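Long-range contacts in inosine-uridine preferring nucleoside hydrolase (Gardnerella vaginalis 315-A, PDB 6BA1), which belongs to the nucleoside hydrolase family, alpha/beta proteins built round a mainly parallel sheet, and carries a bound calcium ion: residues L125-T130 against G151-M156; K6-L11 against E31-T36. One frame throughout, in Å; residues are numbered along the deposited sequence.

Interaction 1 of 2, residues L125-T130 against G151-M156. With CA (calcium ion), chain S.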
loop_
_atom_site.group_PDB
_atom_site.type_symbol
_atom_site.label_atom_id
_atom_site.label_comp_id
_atom_site.label_asym_id
_atom_site.label_seq_id
_atom_site.Cartn_x
_atom_site.Cartn_y
_atom_site.Cartn_z
ATOM N N LEU A 125 10.771 4.932 26.958
ATOM C CA LEU A 125 9.464 5.548 26.680
ATOM C C LEU A 125 8.821 5.028 25.395
ATOM O O LEU A 125 9.487 4.891 24.373
ATOM C CB LEU A 125 9.574 7.078 26.596
ATOM C CG LEU A 125 8.264 7.851 26.367
ATOM C CD1 LEU A 125 7.339 7.736 27.560
ATOM C CD2 LEU A 125 8.557 9.306 26.047
ATOM N N VAL A 126 7.515 4.783 25.467
ATOM C CA VAL A 126 6.714 4.324 24.341
ATOM C C VAL A 126 5.462 5.199 24.249
ATOM O O VAL A 126 4.650 5.197 25.162
ATOM C CB VAL A 126 6.304 2.841 24.516
ATOM C CG1 VAL A 126 5.502 2.355 23.302
ATOM C CG2 VAL A 126 7.531 1.968 24.759
ATOM N N TYR A 127 5.318 5.947 23.158
ATOM C CA TYR A 127 4.188 6.864 22.960
ATOM C C TYR A 127 3.214 6.253 21.955
ATOM O O TYR A 127 3.604 5.955 20.850
ATOM C CB TYR A 127 4.727 8.220 22.490
ATOM C CG TYR A 127 3.691 9.250 22.086
ATOM C CD1 TYR A 127 3.034 10.038 23.022
ATOM C CD2 TYR A 127 3.411 9.470 20.746
ATOM C CE1 TYR A 127 2.102 11.001 22.636
ATOM C CE2 TYR A 127 2.490 10.422 20.343
ATOM C CZ TYR A 127 1.836 11.187 21.282
ATOM O OH TYR A 127 0.934 12.126 20.830
ATOM N N VAL A 128 1.958 6.072 22.350
ATOM C CA VAL A 128 0.971 5.309 21.575
ATOM C C VAL A 128 -0.268 6.169 21.326
ATOM O O VAL A 128 -1.236 6.094 22.070
ATOM C CB VAL A 128 0.599 4.005 22.314
ATOM C CG1 VAL A 128 -0.537 3.253 21.618
ATOM C CG2 VAL A 128 1.832 3.125 22.451
ATOM N N PRO A 129 -0.234 7.003 20.276
ATOM C CA PRO A 129 -1.328 7.917 19.955
ATOM C C PRO A 129 -2.411 7.289 19.110
ATOM O O PRO A 129 -2.140 6.888 17.996
ATOM C CB PRO A 129 -0.622 9.020 19.167
ATOM C CG PRO A 129 0.486 8.307 18.493
ATOM C CD PRO A 129 0.928 7.218 19.402
ATOM N N THR A 130 -3.627 7.218 19.632
ATOM C CA THR A 130 -4.769 6.695 18.872
ATOM C C THR A 130 -5.846 7.769 18.672
ATOM O O THR A 130 -7.051 7.477 18.582
ATOM C CB THR A 130 -5.352 5.434 19.524
ATOM O OG1 THR A 130 -6.225 5.801 20.594
ATOM C CG2 THR A 130 -4.246 4.530 20.054
ATOM N N GLY A 151 12.026 6.023 22.549
ATOM C CA GLY A 151 12.118 4.580 22.354
ATOM C C GLY A 151 11.373 4.125 21.123
ATOM O O GLY A 151 11.991 3.633 20.191
ATOM N N LYS A 152 10.053 4.277 21.140
ATOM C CA LYS A 152 9.221 4.019 19.970
ATOM C C LYS A 152 7.837 4.666 20.032
ATOM O O LYS A 152 7.261 4.794 21.084
ATOM C CB LYS A 152 9.075 2.508 19.709
ATOM C CG LYS A 152 8.405 1.699 20.801
ATOM C CD LYS A 152 8.280 0.248 20.370
ATOM C CE LYS A 152 7.451 -0.593 21.323
ATOM N NZ LYS A 152 6.949 -1.823 20.630
ATOM N N ILE A 153 7.337 5.071 18.871
ATOM C CA ILE A 153 5.966 5.530 18.696
ATOM C C ILE A 153 5.194 4.416 17.992
ATOM O O ILE A 153 5.734 3.773 17.104
ATOM C CB ILE A 153 5.918 6.836 17.875
ATOM C CG1 ILE A 153 6.651 7.956 18.617
ATOM C CG2 ILE A 153 4.477 7.237 17.580
ATOM C CD1 ILE A 153 7.022 9.141 17.773
ATOM N N VAL A 154 3.953 4.174 18.398
ATOM C CA VAL A 154 3.120 3.111 17.823
ATOM C C VAL A 154 1.684 3.608 17.719
ATOM O O VAL A 154 0.897 3.420 18.629
ATOM C CB VAL A 154 3.178 1.802 18.661
ATOM C CG1 VAL A 154 2.311 0.713 18.040
ATOM C CG2 VAL A 154 4.610 1.318 18.832
ATOM N N LEU A 155 1.351 4.246 16.603
ATOM C CA LEU A 155 0.043 4.893 16.436
ATOM C C LEU A 155 -1.024 3.960 15.892
ATOM O O LEU A 155 -0.712 2.907 15.342
ATOM C CB LEU A 155 0.169 6.109 15.515
ATOM C CG LEU A 155 0.371 5.843 14.016
ATOM C CD1 LEU A 155 -0.929 5.995 13.230
ATOM C CD2 LEU A 155 1.435 6.752 13.429
ATOM N N MET A 156 -2.279 4.366 16.068
ATOM C CA MET A 156 -3.414 3.785 15.356
ATOM C C MET A 156 -3.943 4.871 14.441
ATOM O O MET A 156 -4.264 5.972 14.886
ATOM C CB MET A 156 -4.491 3.257 16.321
ATOM C CG MET A 156 -5.957 3.508 15.939
ATOM S SD MET A 156 -6.477 3.011 14.279
ATOM C CE MET A 156 -8.027 3.917 14.126
HETATM CA CA CA S . -9.615 7.100 18.466
#
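Tyr127 and Ile153 stand side by side on one face of a parallel strand pair. Tyr127 CG is anti to the backbone N (chi1 173°). The two side chains point the same way, and Ile153 CG2 meets the ring at its edge, near the ring plane, 4.0 Å from Tyr127 CD2. Tyrosine suits a place that is apolar along the ring and polar at its tip: the ring also touches Ile136 of helix 134-142, while OH hydrogen-bonds Asp10 OD1. On the other face Val126 and Lys152 likewise point the same way, Val126 CG1 lying 3.9 Å from Lys152 CG. The extended lysine lends its methylenes to the valine and brings NZ to a hydrogen bond with Ala255 O. The two strands are neighbours in the central sheet of the nucleoside hydrolase fold, linked in a beta-alpha-beta crossover through helices 134-142 and 146-149. Tyr127 uses both backbone groups here: Tyr127 N donates to Lys152 O at 3.1 Å, and Tyr127 O accepts Val154 N at 3.1 Å. Pro129 has no N-H to offer Val154 O; Pro129 CD lies 3.9 Å from Val154 O. Pro129 CG meets Leu155 CB obliquely at 3.7 Å. Pro129 O still accepts the N-H of Met156. Next comes Thr130, its side chain crossing that of Met156 at about a right angle, while Thr130 O binds the calcium ion at 2.6 Å together with Asp12, Asp17 and Asp248.

Interaction 2 of 2, residues K6-L11 against E31-T36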
loop_
_atom_site.group_PDB
_atom_site.type_symbol
_atom_site.label_atom_id
_atom_site.label_comp_id
_atom_site.label_asym_id
_atom_site.label_seq_id
_atom_site.Cartn_x
_atom_site.Cartn_y
_atom_site.Cartn_z
ATOM N N LYS A 6 7.918 2.280 29.749
ATOM C CA LYS A 6 6.925 3.264 30.207
ATOM C C LYS A 6 6.104 3.877 29.075
ATOM O O LYS A 6 6.646 4.266 28.046
ATOM C CB LYS A 6 7.628 4.366 30.987
ATOM C CG LYS A 6 8.554 3.841 32.069
ATOM C CD LYS A 6 8.784 4.862 33.161
ATOM C CE LYS A 6 9.661 4.308 34.268
ATOM N NZ LYS A 6 8.988 3.194 35.002
ATOM N N LEU A 7 4.801 4.010 29.310
ATOM C CA LEU A 7 3.799 4.239 28.264
ATOM C C LEU A 7 3.075 5.578 28.419
ATOM O O LEU A 7 2.708 5.955 29.526
ATOM C CB LEU A 7 2.777 3.097 28.313
ATOM C CG LEU A 7 1.513 3.143 27.451
ATOM C CD1 LEU A 7 1.852 3.373 25.992
ATOM C CD2 LEU A 7 0.729 1.849 27.609
ATOM N N ILE A 8 2.876 6.282 27.306
ATOM C CA ILE A 8 1.976 7.437 27.234
ATOM C C ILE A 8 0.955 7.168 26.138
ATOM O O ILE A 8 1.336 6.881 25.017
ATOM C CB ILE A 8 2.723 8.748 26.893
ATOM C CG1 ILE A 8 3.713 9.105 28.007
ATOM C CG2 ILE A 8 1.735 9.898 26.666
ATOM C CD1 ILE A 8 4.627 10.268 27.677
ATOM N N LEU A 9 -0.332 7.265 26.460
ATOM C CA LEU A 9 -1.396 7.256 25.459
ATOM C C LEU A 9 -1.769 8.695 25.098
ATOM O O LEU A 9 -1.676 9.585 25.934
ATOM C CB LEU A 9 -2.618 6.498 25.976
ATOM C CG LEU A 9 -2.371 5.092 26.535
ATOM C CD1 LEU A 9 -3.670 4.432 26.939
ATOM C CD2 LEU A 9 -1.631 4.211 25.552
ATOM N N ASP A 10 -2.157 8.916 23.839
ATOM C CA ASP A 10 -2.599 10.226 23.343
ATOM C C ASP A 10 -3.981 9.984 22.746
ATOM O O ASP A 10 -4.096 9.464 21.631
ATOM C CB ASP A 10 -1.605 10.759 22.304
ATOM C CG ASP A 10 -1.865 12.204 21.894
ATOM O OD1 ASP A 10 -1.016 13.050 22.225
ATOM O OD2 ASP A 10 -2.864 12.488 21.196
ATOM N N LEU A 11 -5.031 10.355 23.487
ATOM C CA LEU A 11 -6.380 9.822 23.258
ATOM C C LEU A 11 -7.479 10.866 23.040
ATOM O O LEU A 11 -7.555 11.872 23.759
ATOM C CB LEU A 11 -6.786 8.942 24.438
ATOM C CG LEU A 11 -5.820 7.827 24.837
ATOM C CD1 LEU A 11 -6.335 7.116 26.077
ATOM C CD2 LEU A 11 -5.618 6.845 23.690
ATOM N N GLU A 31 4.359 0.651 32.472
ATOM C CA GLU A 31 3.752 1.581 33.427
ATOM C C GLU A 31 3.155 2.715 32.612
ATOM O O GLU A 31 3.880 3.429 31.923
ATOM C CB GLU A 31 4.784 2.129 34.422
ATOM C CG GLU A 31 4.147 2.947 35.549
ATOM C CD GLU A 31 5.122 3.439 36.603
ATOM O OE1 GLU A 31 6.322 3.546 36.286
ATOM O OE2 GLU A 31 4.669 3.731 37.742
ATOM N N LEU A 32 1.835 2.865 32.674
ATOM C CA LEU A 32 1.149 3.979 32.024
ATOM C C LEU A 32 1.433 5.256 32.818
ATOM O O LEU A 32 0.868 5.445 33.886
ATOM C CB LEU A 32 -0.354 3.707 31.926
ATOM C CG LEU A 32 -1.272 4.815 31.406
ATOM C CD1 LEU A 32 -0.754 5.454 30.143
ATOM C CD2 LEU A 32 -2.684 4.295 31.204
ATOM N N ILE A 33 2.306 6.117 32.287
ATOM C CA ILE A 33 2.722 7.341 32.975
ATOM C C ILE A 33 1.598 8.374 32.934
ATOM O O ILE A 33 1.268 8.974 33.959
ATOM C CB ILE A 33 3.971 8.012 32.351
ATOM C CG1 ILE A 33 5.148 7.051 32.247
ATOM C CG2 ILE A 33 4.413 9.211 33.200
ATOM C CD1 ILE A 33 6.241 7.545 31.312
ATOM N N GLY A 34 1.056 8.608 31.745
ATOM C CA GLY A 34 -0.006 9.583 31.567
ATOM C C GLY A 34 -0.823 9.402 30.303
ATOM O O GLY A 34 -0.431 8.680 29.398
ATOM N N ILE A 35 -1.972 10.061 30.274
ATOM C CA ILE A 35 -2.862 10.077 29.131
ATOM C C ILE A 35 -2.882 11.499 28.615
ATOM O O ILE A 35 -3.460 12.377 29.229
ATOM C CB ILE A 35 -4.285 9.611 29.510
ATOM C CG1 ILE A 35 -4.261 8.120 29.845
ATOM C CG2 ILE A 35 -5.277 9.894 28.390
ATOM C CD1 ILE A 35 -5.535 7.585 30.442
ATOM N N THR A 36 -2.217 11.726 27.491
ATOM C CA THR A 36 -2.337 12.982 26.767
ATOM C C THR A 36 -3.707 13.044 26.071
ATOM O O THR A 36 -4.114 12.081 25.431
ATOM C CB THR A 36 -1.213 13.110 25.734
ATOM O OG1 THR A 36 0.038 13.292 26.420
ATOM C CG2 THR A 36 -1.480 14.283 24.812
#
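Lys6 and Glu31 make the one salt bridge of this pair, Lys6 NZ lying 3.0 Å from Glu31 OE1. Both side chains point the same way, and the long, flexible lysine suits this accessible edge, bending at its last torsion (chi4 -66°) to bring NZ to the carboxylate. Backbone hydrogen bonds join the parallel strands of the beta-alpha-beta unit that includes helix 15-25: Leu7 N donates to Glu31 O at 2.8 Å, Leu7 O accepts Ile33 N, and Leu11 N reaches Thr36 O at 2.8 Å. Between the Leu7-Leu32 and Leu9-Ile35 pairs, strand 31-36 holds one extra residue, a beta bulge that turns Ile33 toward its partner strand, where Ile33 CD1 packs 3.5 Å from Lys6 CB. Among the apolar contacts, Leu32 CD1 sits 4.0 Å from Leu9 CG, their side chains crossing at about a right angle, and Leu11 CD1 meets Ile35 CG2 at 3.8 Å. Branched hydrocarbon suits these buried places: Leu32 packs on Leu25 and Leu11 on Ile21 of helix 15-25, and Ile35 touches Val63. The chemistry implies two unlike faces, one apolar with Leu7, Leu9, Leu32 and Ile35, the other running from the solvent-reaching salt bridge to buried Asp10, whose second partner, Asn135 ND2, would help accommodate an acidic group.

Overall arrangement
Both contacts are parallel strand pairs of one sheet, and strands 6-11 and 125-129 are themselves neighbours, so the four segments form a continuous run. Both are buried contacts more open at their N-terminal ends, the more so in interaction 2, where Glu31 is exposed and a salt bridge forms that interaction 1 lacks; interaction 1 lies slightly nearer the centre of the chain. The regular pairing of 125-130 with 151-156 contrasts with the bulged register of 6-11 with 31-36. The Tyr127-Asp10 bond joins the two contacts, and Val126 N approaches Lys6 O at 2.8 Å. Interaction 1 supplies a calcium ligand directly, whereas the side chain of Leu11 in interaction 2 lies about 7 Å from the ion.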